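Local coordinates for protein beta-lactamase (Sebaldella termitidis, PDB 6N1N) that probably hydrolyses beta-lactam antibiotics to substituted beta-amino acids, as a member of the class D serine beta-lactamases, at residues 59-64 with 90-95; 88-91 with 97-100; 99-104 with 136-141; 115-120 with 128-133. One frame throughout, in Å; residues are numbered along the deposited sequence.

Contact 1 (59-64 with 90-95); sequences LIFLEE and LNLREA
Leu92 sets its forked end over Leu62 on one branch and near Phe61 on the other. CD2 of Leu92 lies 3.7 Å from Leu62 CD1 and 3.8 Å from Leu62 CG, so this methyl rests on the branch point of its partner rather than meeting a single tip. The other methyl, Leu92 CD1, comes within 4.3 Å of Phe61 CD2, a looser approach. The first torsion of Leu92 places CG anti to the backbone N (chi1 -179°) and carries the fork away from its own backbone toward helix 56-63; the second torsion decides which methyl faces which partner. The backbones themselves stay well apart, with 8.8 Å between Phe61 CA and Leu92 CA, and no hydrogen bond joins the two segments: the contact is purely apolar and buried. Leu92 is also the first residue of its helix, whose start is fixed by a capping box. Glu94 N donates to Asn91 OD1 at 2.9 Å in a nearly straight bond (168°), and Asn91 N donates in return to Glu94 OE1 at 2.9 Å (169°). The reciprocal pair holds the first turn from which Leu92 projects. Around this join, helix 101-108 supplies Phe103 and Tyr104 against Leu92, the rings of Phe61 and Tyr104 meet, and helix 166-175 packs Thr168, Ile171 and Val172 on Leu62, so helices 56-63 and 92-98 meet within an all-helical cluster.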
# COMPACT_ATOMS: atom_id res chain seq x y z
N LEU A 59 -9.47 -6.70 0.49
CA LEU A 59 -10.37 -6.99 1.60
C LEU A 59 -11.82 -6.83 1.17
O LEU A 59 -12.68 -7.66 1.48
CB LEU A 59 -10.11 -6.07 2.80
CG LEU A 59 -8.75 -6.15 3.51
CD1 LEU A 59 -8.60 -4.95 4.43
CD2 LEU A 59 -8.58 -7.43 4.28
N ILE A 60 -12.10 -5.73 0.45
CA ILE A 60 -13.47 -5.43 0.07
C ILE A 60 -13.99 -6.48 -0.92
O ILE A 60 -15.12 -6.95 -0.79
CB ILE A 60 -13.57 -4.01 -0.50
CG1 ILE A 60 -13.30 -2.96 0.59
CG2 ILE A 60 -14.95 -3.75 -1.10
CD1 ILE A 60 -13.11 -1.54 0.09
N PHE A 61 -13.17 -6.84 -1.92
CA PHE A 61 -13.60 -7.84 -2.90
C PHE A 61 -14.01 -9.16 -2.22
O PHE A 61 -15.03 -9.76 -2.59
CB PHE A 61 -12.48 -8.12 -3.91
CG PHE A 61 -12.38 -7.12 -5.05
CD1 PHE A 61 -12.94 -5.86 -4.97
CD2 PHE A 61 -11.70 -7.46 -6.20
CE1 PHE A 61 -12.82 -4.97 -6.00
CE2 PHE A 61 -11.59 -6.58 -7.25
CZ PHE A 61 -12.16 -5.34 -7.15
N LEU A 62 -13.23 -9.63 -1.25
CA LEU A 62 -13.58 -10.88 -0.59
C LEU A 62 -14.80 -10.71 0.30
O LEU A 62 -15.70 -11.55 0.28
CB LEU A 62 -12.39 -11.40 0.21
CG LEU A 62 -11.25 -11.83 -0.71
CD1 LEU A 62 -9.96 -11.86 0.07
CD2 LEU A 62 -11.53 -13.21 -1.32
N GLU A 63 -14.84 -9.65 1.11
CA GLU A 63 -15.96 -9.50 2.03
C GLU A 63 -17.28 -9.34 1.28
O GLU A 63 -18.33 -9.86 1.73
CB GLU A 63 -15.72 -8.31 2.97
CG GLU A 63 -16.67 -8.27 4.19
CD GLU A 63 -16.43 -9.41 5.17
OE1 GLU A 63 -15.37 -10.06 5.08
OE2 GLU A 63 -17.31 -9.63 6.04
N GLU A 64 -17.26 -8.63 0.16
CA GLU A 64 -18.43 -8.40 -0.67
C GLU A 64 -18.70 -9.52 -1.68
O GLU A 64 -19.64 -9.41 -2.47
CB GLU A 64 -18.30 -7.07 -1.42
CG GLU A 64 -18.39 -5.86 -0.53
CD GLU A 64 -19.70 -5.83 0.22
OE1 GLU A 64 -20.75 -5.89 -0.44
OE2 GLU A 64 -19.69 -5.79 1.46
N LEU A 90 -7.11 -13.81 -14.58
CA LEU A 90 -6.37 -13.63 -13.35
C LEU A 90 -7.27 -13.84 -12.14
O LEU A 90 -8.43 -13.43 -12.15
CB LEU A 90 -5.75 -12.22 -13.25
CG LEU A 90 -4.74 -11.78 -14.30
CD1 LEU A 90 -4.40 -10.30 -14.18
CD2 LEU A 90 -3.46 -12.59 -14.20
N ASN A 91 -6.72 -14.45 -11.11
CA ASN A 91 -7.36 -14.50 -9.81
C ASN A 91 -6.81 -13.38 -8.92
O ASN A 91 -5.89 -12.64 -9.28
CB ASN A 91 -7.19 -15.88 -9.18
CG ASN A 91 -5.74 -16.25 -8.90
OD1 ASN A 91 -4.94 -15.42 -8.47
ND2 ASN A 91 -5.40 -17.52 -9.15
N LEU A 92 -7.40 -13.25 -7.72
CA LEU A 92 -7.04 -12.15 -6.83
C LEU A 92 -5.57 -12.18 -6.44
O LEU A 92 -4.92 -11.13 -6.35
CB LEU A 92 -7.92 -12.19 -5.59
CG LEU A 92 -7.72 -11.10 -4.55
CD1 LEU A 92 -8.24 -9.75 -5.03
CD2 LEU A 92 -8.41 -11.49 -3.26
N ARG A 93 -5.03 -13.37 -6.15
CA ARG A 93 -3.62 -13.47 -5.79
C ARG A 93 -2.73 -12.93 -6.90
O ARG A 93 -1.80 -12.16 -6.65
CB ARG A 93 -3.24 -14.91 -5.46
CG ARG A 93 -1.80 -15.02 -4.98
CD ARG A 93 -1.38 -16.46 -4.75
NE ARG A 93 -2.18 -17.12 -3.73
CZ ARG A 93 -1.93 -17.06 -2.42
NH1 ARG A 93 -0.92 -16.33 -1.97
NH2 ARG A 93 -2.71 -17.70 -1.58
N GLU A 94 -3.00 -13.34 -8.14
CA GLU A 94 -2.22 -12.90 -9.28
C GLU A 94 -2.43 -11.42 -9.57
O GLU A 94 -1.48 -10.69 -9.89
CB GLU A 94 -2.62 -13.72 -10.51
CG GLU A 94 -2.36 -15.23 -10.44
CD GLU A 94 -3.03 -15.97 -11.58
OE1 GLU A 94 -4.23 -15.73 -11.82
OE2 GLU A 94 -2.34 -16.79 -12.23
N ALA A 95 -3.67 -10.96 -9.54
CA ALA A 95 -3.95 -9.55 -9.80
C ALA A 95 -3.21 -8.65 -8.80
O ALA A 95 -2.68 -7.60 -9.18
CB ALA A 95 -5.45 -9.30 -9.76

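Contact 2 (88-91 with 97-100); sequences KDLN and EYSA
Leu90 reaches Ala100 and Tyr98 where helix 92-98 ends in a Schellman motif, Ser99 having left helical geometry with a positive phi of 55°. The sequence Ser99-Ala100-Leu101 probably corresponds to the Ser-X-Val motif of class D enzymes, with leucine in place of valine. Leu90 lies just before helix 92-98, and its side chain reaches residues at that helix's C-terminal end. Its CG sits beside the backbone N, and its second torsion (chi2 171°) decides which methyl points where, turning CD1 to Ala100 and CD2 to Tyr98. CD2 comes to the edge of the Tyr98 ring, in its plane, equally near CD2 and CE2 of that ring at 3.9 Å. Lys88 approaches the same ring farther out. Its CG lies between the backbone N and the carbonyl carbon (chi1 57°), the crowded position, but the chain beyond is extended and runs at about a right angle to Tyr98. This brings Lys88 NZ to 4.0 Å from Tyr98 CE2 and 3.6 Å from Tyr98 OH, with no hydrogen bond between the segments. The other methyl of Leu90 makes the tightest packing here: its CD1 presses on Ala100 CB at 3.4 Å, closer than usual van der Waals contact.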
# COMPACT_ATOMS: atom_id res chain seq x y z
N LYS A 88 -4.23 -12.37 -19.55
CA LYS A 88 -4.78 -13.69 -19.28
C LYS A 88 -5.80 -13.56 -18.16
O LYS A 88 -5.84 -12.54 -17.47
CB LYS A 88 -3.68 -14.67 -18.86
CG LYS A 88 -2.90 -14.22 -17.66
CD LYS A 88 -1.73 -15.15 -17.36
CE LYS A 88 -0.78 -14.52 -16.35
NZ LYS A 88 0.15 -15.51 -15.72
N ASP A 89 -6.63 -14.59 -17.99
CA ASP A 89 -7.51 -14.63 -16.84
C ASP A 89 -6.64 -14.56 -15.58
O ASP A 89 -5.56 -15.14 -15.52
CB ASP A 89 -8.35 -15.91 -16.82
CG ASP A 89 -9.37 -15.97 -17.96
OD1 ASP A 89 -9.61 -14.96 -18.67
OD2 ASP A 89 -9.93 -17.07 -18.14
N LEU A 90 -7.11 -13.81 -14.58
CA LEU A 90 -6.37 -13.63 -13.35
C LEU A 90 -7.27 -13.84 -12.14
O LEU A 90 -8.43 -13.43 -12.15
CB LEU A 90 -5.75 -12.22 -13.25
CG LEU A 90 -4.74 -11.78 -14.30
CD1 LEU A 90 -4.40 -10.30 -14.18
CD2 LEU A 90 -3.46 -12.59 -14.20
N ASN A 91 -6.72 -14.45 -11.11
CA ASN A 91 -7.36 -14.50 -9.81
C ASN A 91 -6.81 -13.38 -8.92
O ASN A 91 -5.89 -12.64 -9.28
CB ASN A 91 -7.19 -15.88 -9.18
CG ASN A 91 -5.74 -16.25 -8.90
OD1 ASN A 91 -4.94 -15.42 -8.47
ND2 ASN A 91 -5.40 -17.52 -9.15
N GLU A 97 -0.35 -9.53 -7.11
CA GLU A 97 1.08 -9.65 -7.36
C GLU A 97 1.51 -8.83 -8.57
O GLU A 97 2.54 -8.15 -8.54
CB GLU A 97 1.44 -11.11 -7.56
CG GLU A 97 2.89 -11.33 -7.91
CD GLU A 97 3.25 -12.79 -8.04
OE1 GLU A 97 2.50 -13.63 -7.50
OE2 GLU A 97 4.29 -13.09 -8.69
N TYR A 98 0.73 -8.88 -9.64
CA TYR A 98 1.04 -8.20 -10.89
C TYR A 98 0.54 -6.77 -10.95
O TYR A 98 0.78 -6.08 -11.95
CB TYR A 98 0.41 -8.96 -12.08
CG TYR A 98 0.81 -10.38 -12.23
CD1 TYR A 98 2.09 -10.81 -11.88
CD2 TYR A 98 -0.09 -11.32 -12.73
CE1 TYR A 98 2.44 -12.15 -12.03
CE2 TYR A 98 0.26 -12.63 -12.89
CZ TYR A 98 1.53 -13.04 -12.54
OH TYR A 98 1.84 -14.36 -12.71
N SER A 99 -0.20 -6.33 -9.93
CA SER A 99 -0.80 -5.01 -9.92
C SER A 99 -1.66 -4.80 -11.17
O SER A 99 -1.56 -3.78 -11.86
CB SER A 99 0.28 -3.94 -9.79
OG SER A 99 1.06 -4.23 -8.64
N ALA A 100 -2.52 -5.78 -11.44
CA ALA A 100 -3.36 -5.78 -12.64
C ALA A 100 -4.56 -4.86 -12.44
O ALA A 100 -5.59 -5.26 -11.88
CB ALA A 100 -3.81 -7.19 -12.98

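Contact 3 (99-104 with 136-141); sequences SALWFY and SFWIDR
Trp138 turns its indole toward helix 101-108, meeting Leu101 and Tyr104 along one side of the bicycle. From CB, the first torsion puts CG between the backbone N and the carbonyl carbon (chi1 59°), which swings the indole toward that helix and brings its NE1 and CZ2 side against the two residues. Farther out, NE1 lies 3.9 Å from Leu101 CD1, while its N-H serves a polar partner, hydrogen-bonding to OQ2 of the carboxylated lysine at position 54. Next round the ring, CZ2 packs against Tyr104 CB at 4.0 Å and Leu101 CD1 at 4.2 Å. The outermost atom, CH2, comes to 4.0 Å from Tyr104 O. At another corner of the six-membered ring, CE3 stands 3.7 Å above the plane of the Phe137 ring, over its centre. Ile139 adds a second, more exposed touch, its CD1 meeting Leu101 CD2 tip to tip at 3.9 Å. A tryptophan bonded to the carboxylated lysine is a hallmark of class D active sites, and this packing probably helps to hold the indole. The loop 136-141 is thus set against helix 101-108, with Asn57 of helix 56-63 and Phe53 also touching Trp138, and with Tyr116 of helix 113-122 edge-to-face with Phe137.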
# COMPACT_ATOMS: atom_id res chain seq x y z
N SER A 99 -0.20 -6.33 -9.93
CA SER A 99 -0.80 -5.01 -9.92
C SER A 99 -1.66 -4.80 -11.17
O SER A 99 -1.56 -3.78 -11.86
CB SER A 99 0.28 -3.94 -9.79
OG SER A 99 1.06 -4.23 -8.64
N ALA A 100 -2.52 -5.78 -11.44
CA ALA A 100 -3.36 -5.78 -12.64
C ALA A 100 -4.56 -4.86 -12.44
O ALA A 100 -5.59 -5.26 -11.88
CB ALA A 100 -3.81 -7.19 -12.98
N LEU A 101 -4.44 -3.62 -12.91
CA LEU A 101 -5.50 -2.64 -12.72
C LEU A 101 -6.82 -3.14 -13.29
O LEU A 101 -7.87 -2.96 -12.66
CB LEU A 101 -5.11 -1.31 -13.36
CG LEU A 101 -6.18 -0.22 -13.26
CD1 LEU A 101 -6.49 0.21 -11.82
CD2 LEU A 101 -5.74 0.99 -14.09
N TRP A 102 -6.80 -3.81 -14.45
CA TRP A 102 -8.07 -4.19 -15.08
C TRP A 102 -8.91 -5.07 -14.16
O TRP A 102 -10.15 -4.95 -14.16
CB TRP A 102 -7.84 -4.87 -16.44
CG TRP A 102 -7.31 -6.34 -16.46
CD1 TRP A 102 -6.04 -6.73 -16.78
CD2 TRP A 102 -8.05 -7.55 -16.22
NE1 TRP A 102 -5.93 -8.10 -16.74
CE2 TRP A 102 -7.16 -8.63 -16.40
CE3 TRP A 102 -9.38 -7.83 -15.88
CZ2 TRP A 102 -7.55 -9.95 -16.25
CZ3 TRP A 102 -9.76 -9.14 -15.71
CH2 TRP A 102 -8.85 -10.19 -15.89
N PHE A 103 -8.28 -5.95 -13.38
CA PHE A 103 -9.00 -6.85 -12.50
C PHE A 103 -9.71 -6.08 -11.41
O PHE A 103 -10.90 -6.34 -11.12
CB PHE A 103 -8.00 -7.87 -11.93
CG PHE A 103 -8.54 -8.80 -10.86
CD1 PHE A 103 -8.76 -10.14 -11.15
CD2 PHE A 103 -8.74 -8.36 -9.55
CE1 PHE A 103 -9.18 -11.02 -10.17
CE2 PHE A 103 -9.19 -9.25 -8.56
CZ PHE A 103 -9.41 -10.56 -8.88
N TYR A 104 -9.04 -5.09 -10.82
CA TYR A 104 -9.67 -4.29 -9.77
C TYR A 104 -10.73 -3.35 -10.33
O TYR A 104 -11.77 -3.15 -9.69
CB TYR A 104 -8.59 -3.57 -8.98
CG TYR A 104 -7.84 -4.54 -8.09
CD1 TYR A 104 -8.32 -4.88 -6.83
CD2 TYR A 104 -6.67 -5.15 -8.53
CE1 TYR A 104 -7.64 -5.80 -6.01
CE2 TYR A 104 -5.98 -6.06 -7.72
CZ TYR A 104 -6.47 -6.37 -6.46
OH TYR A 104 -5.78 -7.28 -5.67
N SER A 136 -12.37 3.74 -10.45
CA SER A 136 -10.97 4.17 -10.50
C SER A 136 -10.70 5.37 -9.59
O SER A 136 -9.75 6.11 -9.83
CB SER A 136 -10.57 4.49 -11.95
OG SER A 136 -11.37 5.50 -12.51
N PHE A 137 -11.49 5.56 -8.54
CA PHE A 137 -11.31 6.69 -7.65
C PHE A 137 -10.00 6.65 -6.89
O PHE A 137 -9.63 7.67 -6.29
CB PHE A 137 -12.47 6.77 -6.64
CG PHE A 137 -12.70 5.50 -5.86
CD1 PHE A 137 -12.04 5.28 -4.67
CD2 PHE A 137 -13.54 4.51 -6.34
CE1 PHE A 137 -12.23 4.11 -3.97
CE2 PHE A 137 -13.71 3.34 -5.63
CZ PHE A 137 -13.05 3.16 -4.45
N TRP A 138 -9.29 5.53 -6.90
CA TRP A 138 -8.02 5.43 -6.20
C TRP A 138 -6.84 5.84 -7.06
O TRP A 138 -5.73 5.95 -6.53
CB TRP A 138 -7.83 4.01 -5.65
CG TRP A 138 -7.84 2.94 -6.66
CD1 TRP A 138 -6.75 2.41 -7.27
CD2 TRP A 138 -8.97 2.21 -7.16
NE1 TRP A 138 -7.11 1.40 -8.11
CE2 TRP A 138 -8.47 1.27 -8.09
CE3 TRP A 138 -10.35 2.27 -6.92
CZ2 TRP A 138 -9.31 0.38 -8.78
CZ3 TRP A 138 -11.17 1.40 -7.63
CH2 TRP A 138 -10.64 0.47 -8.54
N ILE A 139 -7.07 6.14 -8.35
CA ILE A 139 -6.02 6.60 -9.25
C ILE A 139 -6.31 7.96 -9.87
O ILE A 139 -5.46 8.47 -10.61
CB ILE A 139 -5.72 5.57 -10.36
CG1 ILE A 139 -6.97 5.19 -11.12
CG2 ILE A 139 -5.10 4.31 -9.79
CD1 ILE A 139 -6.70 4.36 -12.37
N ASP A 140 -7.45 8.59 -9.58
CA ASP A 140 -7.84 9.83 -10.25
C ASP A 140 -7.65 11.09 -9.41
O ASP A 140 -8.08 12.18 -9.84
CB ASP A 140 -9.29 9.72 -10.74
CG ASP A 140 -10.32 9.81 -9.62
OD1 ASP A 140 -9.97 9.79 -8.42
OD2 ASP A 140 -11.52 9.92 -9.97
N ARG A 141 -7.02 10.98 -8.25
CA ARG A 141 -6.69 12.09 -7.33
C ARG A 141 -7.87 12.52 -6.47
O ARG A 141 -7.73 13.46 -5.66
CB ARG A 141 -6.11 13.30 -8.09
CG ARG A 141 -5.04 12.90 -9.11
CD ARG A 141 -4.27 14.06 -9.70
NE ARG A 141 -5.11 15.04 -10.40
CZ ARG A 141 -5.67 14.84 -11.59
NH1 ARG A 141 -5.51 13.69 -12.24
NH2 ARG A 141 -6.41 15.80 -12.13

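Contact 4 (115-120 with 128-133); sequences KYKEYL and QIVSEK
Gln128 lays its amide alongside the carbonyl of Leu120 without hydrogen-bonding to it: CD is 3.4 Å from Leu120 O, and NE2 is no closer than 3.7 Å. The backbone of Gln128 is left-handed helical (phi 59°), and its chain runs extended beyond CG past the C-terminal part of helix 113-122. The polar link is made instead through a water, which donates to Lys117 O at 2.7 Å and to Gln128 OE1 at 2.8 Å, joining a helix carbonyl to the returning loop. Beside this polar strip lies an apolar one. Val130 CG2, anti to the carbonyl carbon, presses against Leu120 CD1 at 3.5 Å, tighter than ordinary packing. The same methyl is 4.0 Å from Lys117 CG, and the extended lysine chain continues outward so that its CE lies beside Val130 CB at 4.1 Å. The loop is also shaped from within: Ser131 OG accepts from Lys133 N at 3.1 Å, an ST turn. Just before this segment, Asn127 ends a Tyr-Gly-Asn sequence, characteristic of class D enzymes, and its OD1 accepts from Ile129 N. With no direct hydrogen bond or charge pair between the two segments, the position of the loop probably depends on the apolar fit of Val130 to Leu120, while the water gives both Lys117 O and Gln128 OE1 a donor.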
# COMPACT_ATOMS: atom_id res chain seq x y z
N LYS A 115 -21.46 1.62 -1.01
CA LYS A 115 -20.81 0.53 -0.29
C LYS A 115 -19.33 0.80 -0.11
O LYS A 115 -18.77 0.57 0.97
CB LYS A 115 -21.06 -0.79 -1.05
CG LYS A 115 -20.49 -2.05 -0.42
CD LYS A 115 -21.07 -2.38 0.95
CE LYS A 115 -22.52 -2.69 0.92
NZ LYS A 115 -23.00 -2.92 2.33
N TYR A 116 -18.65 1.29 -1.16
CA TYR A 116 -17.26 1.69 -1.01
C TYR A 116 -17.09 2.75 0.07
O TYR A 116 -16.18 2.67 0.90
CB TYR A 116 -16.71 2.21 -2.33
CG TYR A 116 -15.96 1.18 -3.16
CD1 TYR A 116 -14.83 0.55 -2.66
CD2 TYR A 116 -16.33 0.89 -4.46
CE1 TYR A 116 -14.11 -0.36 -3.41
CE2 TYR A 116 -15.62 -0.03 -5.22
CZ TYR A 116 -14.51 -0.66 -4.70
OH TYR A 116 -13.81 -1.57 -5.47
N LYS A 117 -17.98 3.75 0.08
CA LYS A 117 -17.89 4.78 1.11
C LYS A 117 -18.01 4.20 2.51
O LYS A 117 -17.34 4.66 3.44
CB LYS A 117 -18.95 5.86 0.89
CG LYS A 117 -18.60 6.80 -0.27
CD LYS A 117 -19.72 7.78 -0.56
CE LYS A 117 -19.36 8.69 -1.72
NZ LYS A 117 -20.51 9.52 -2.16
N GLU A 118 -18.85 3.17 2.68
CA GLU A 118 -18.96 2.50 3.97
C GLU A 118 -17.64 1.89 4.40
O GLU A 118 -17.23 2.03 5.56
CB GLU A 118 -20.02 1.40 3.92
CG GLU A 118 -21.44 1.89 3.84
CD GLU A 118 -22.40 0.72 3.66
OE1 GLU A 118 -21.98 -0.44 3.94
OE2 GLU A 118 -23.54 0.95 3.24
N TYR A 119 -16.95 1.21 3.47
CA TYR A 119 -15.65 0.64 3.78
C TYR A 119 -14.60 1.71 4.04
O TYR A 119 -13.76 1.56 4.93
CB TYR A 119 -15.21 -0.30 2.65
CG TYR A 119 -15.86 -1.66 2.74
CD1 TYR A 119 -15.46 -2.58 3.70
CD2 TYR A 119 -16.89 -2.02 1.88
CE1 TYR A 119 -16.05 -3.83 3.78
CE2 TYR A 119 -17.49 -3.27 1.95
CZ TYR A 119 -17.07 -4.16 2.90
OH TYR A 119 -17.68 -5.40 2.97
N LEU A 120 -14.61 2.80 3.26
CA LEU A 120 -13.64 3.87 3.50
C LEU A 120 -13.84 4.48 4.89
O LEU A 120 -12.86 4.87 5.53
CB LEU A 120 -13.74 4.92 2.39
CG LEU A 120 -13.44 4.41 0.98
CD1 LEU A 120 -13.58 5.53 -0.03
CD2 LEU A 120 -12.05 3.77 0.82
N GLN A 128 -11.52 9.79 2.36
CA GLN A 128 -12.71 8.97 2.12
C GLN A 128 -13.55 9.47 0.95
O GLN A 128 -14.75 9.21 0.91
CB GLN A 128 -13.58 8.89 3.38
CG GLN A 128 -12.84 8.29 4.57
CD GLN A 128 -13.69 8.16 5.82
OE1 GLN A 128 -14.90 8.00 5.73
NE2 GLN A 128 -13.05 8.24 6.99
N ILE A 129 -12.92 10.14 -0.02
CA ILE A 129 -13.62 10.67 -1.19
C ILE A 129 -13.68 9.63 -2.31
O ILE A 129 -12.66 9.05 -2.70
CB ILE A 129 -12.93 11.95 -1.71
CG1 ILE A 129 -12.78 13.03 -0.63
CG2 ILE A 129 -13.71 12.52 -2.93
CD1 ILE A 129 -14.03 13.55 -0.07
N VAL A 130 -14.87 9.43 -2.87
CA VAL A 130 -15.12 8.65 -4.09
C VAL A 130 -15.70 9.61 -5.12
O VAL A 130 -16.79 10.15 -4.91
CB VAL A 130 -16.08 7.49 -3.82
CG1 VAL A 130 -16.38 6.70 -5.08
CG2 VAL A 130 -15.51 6.56 -2.72
N SER A 131 -14.99 9.80 -6.24
CA SER A 131 -15.46 10.62 -7.35
C SER A 131 -16.60 9.90 -8.08
O SER A 131 -17.09 8.85 -7.67
CB SER A 131 -14.33 10.90 -8.33
OG SER A 131 -13.92 9.68 -8.91
N GLU A 132 -17.02 10.47 -9.23
CA GLU A 132 -18.00 9.79 -10.07
C GLU A 132 -17.37 8.62 -10.83
O GLU A 132 -18.11 7.83 -11.43
CB GLU A 132 -18.64 10.79 -11.04
CG GLU A 132 -17.83 11.16 -12.26
CD GLU A 132 -16.60 12.00 -11.99
OE1 GLU A 132 -16.31 12.35 -10.83
OE2 GLU A 132 -15.90 12.31 -12.98
N LYS A 133 -16.04 8.50 -10.79
CA LYS A 133 -15.32 7.44 -11.50
C LYS A 133 -15.22 6.28 -10.51
O LYS A 133 -14.19 6.05 -9.86
CB LYS A 133 -13.93 7.91 -11.95
CG LYS A 133 -13.89 9.17 -12.82
CD LYS A 133 -12.45 9.69 -12.95
CE LYS A 133 -12.38 11.22 -13.02
NZ LYS A 133 -11.73 11.86 -11.81
O HOH W 1 -16.83 7.23 3.86
O HOH W 2 -18.93 11.22 -4.71

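From the N terminus, contact 1 closes the first span, bringing helix 56-63 to the start of helix 92-98 across 25 residues without regular secondary structure. Contact 2 overlaps it in sequence, sharing Leu90 and Asn91, and closes a short span of five helical residues, setting the loop before helix 92-98 against that helix's C-terminal end. It then hands Ser99 and Ala100 to contact 3, which spans 31 residues to tie helix 101-108 to loop 136-141. Contact 4 falls entirely within that span, joining helix 113-122 to the loop following it. Asp140 connects the last two contacts, bonding Ser131 and Lys133, while Tyr119 and Glu64 connect contact 4 back to contact 1.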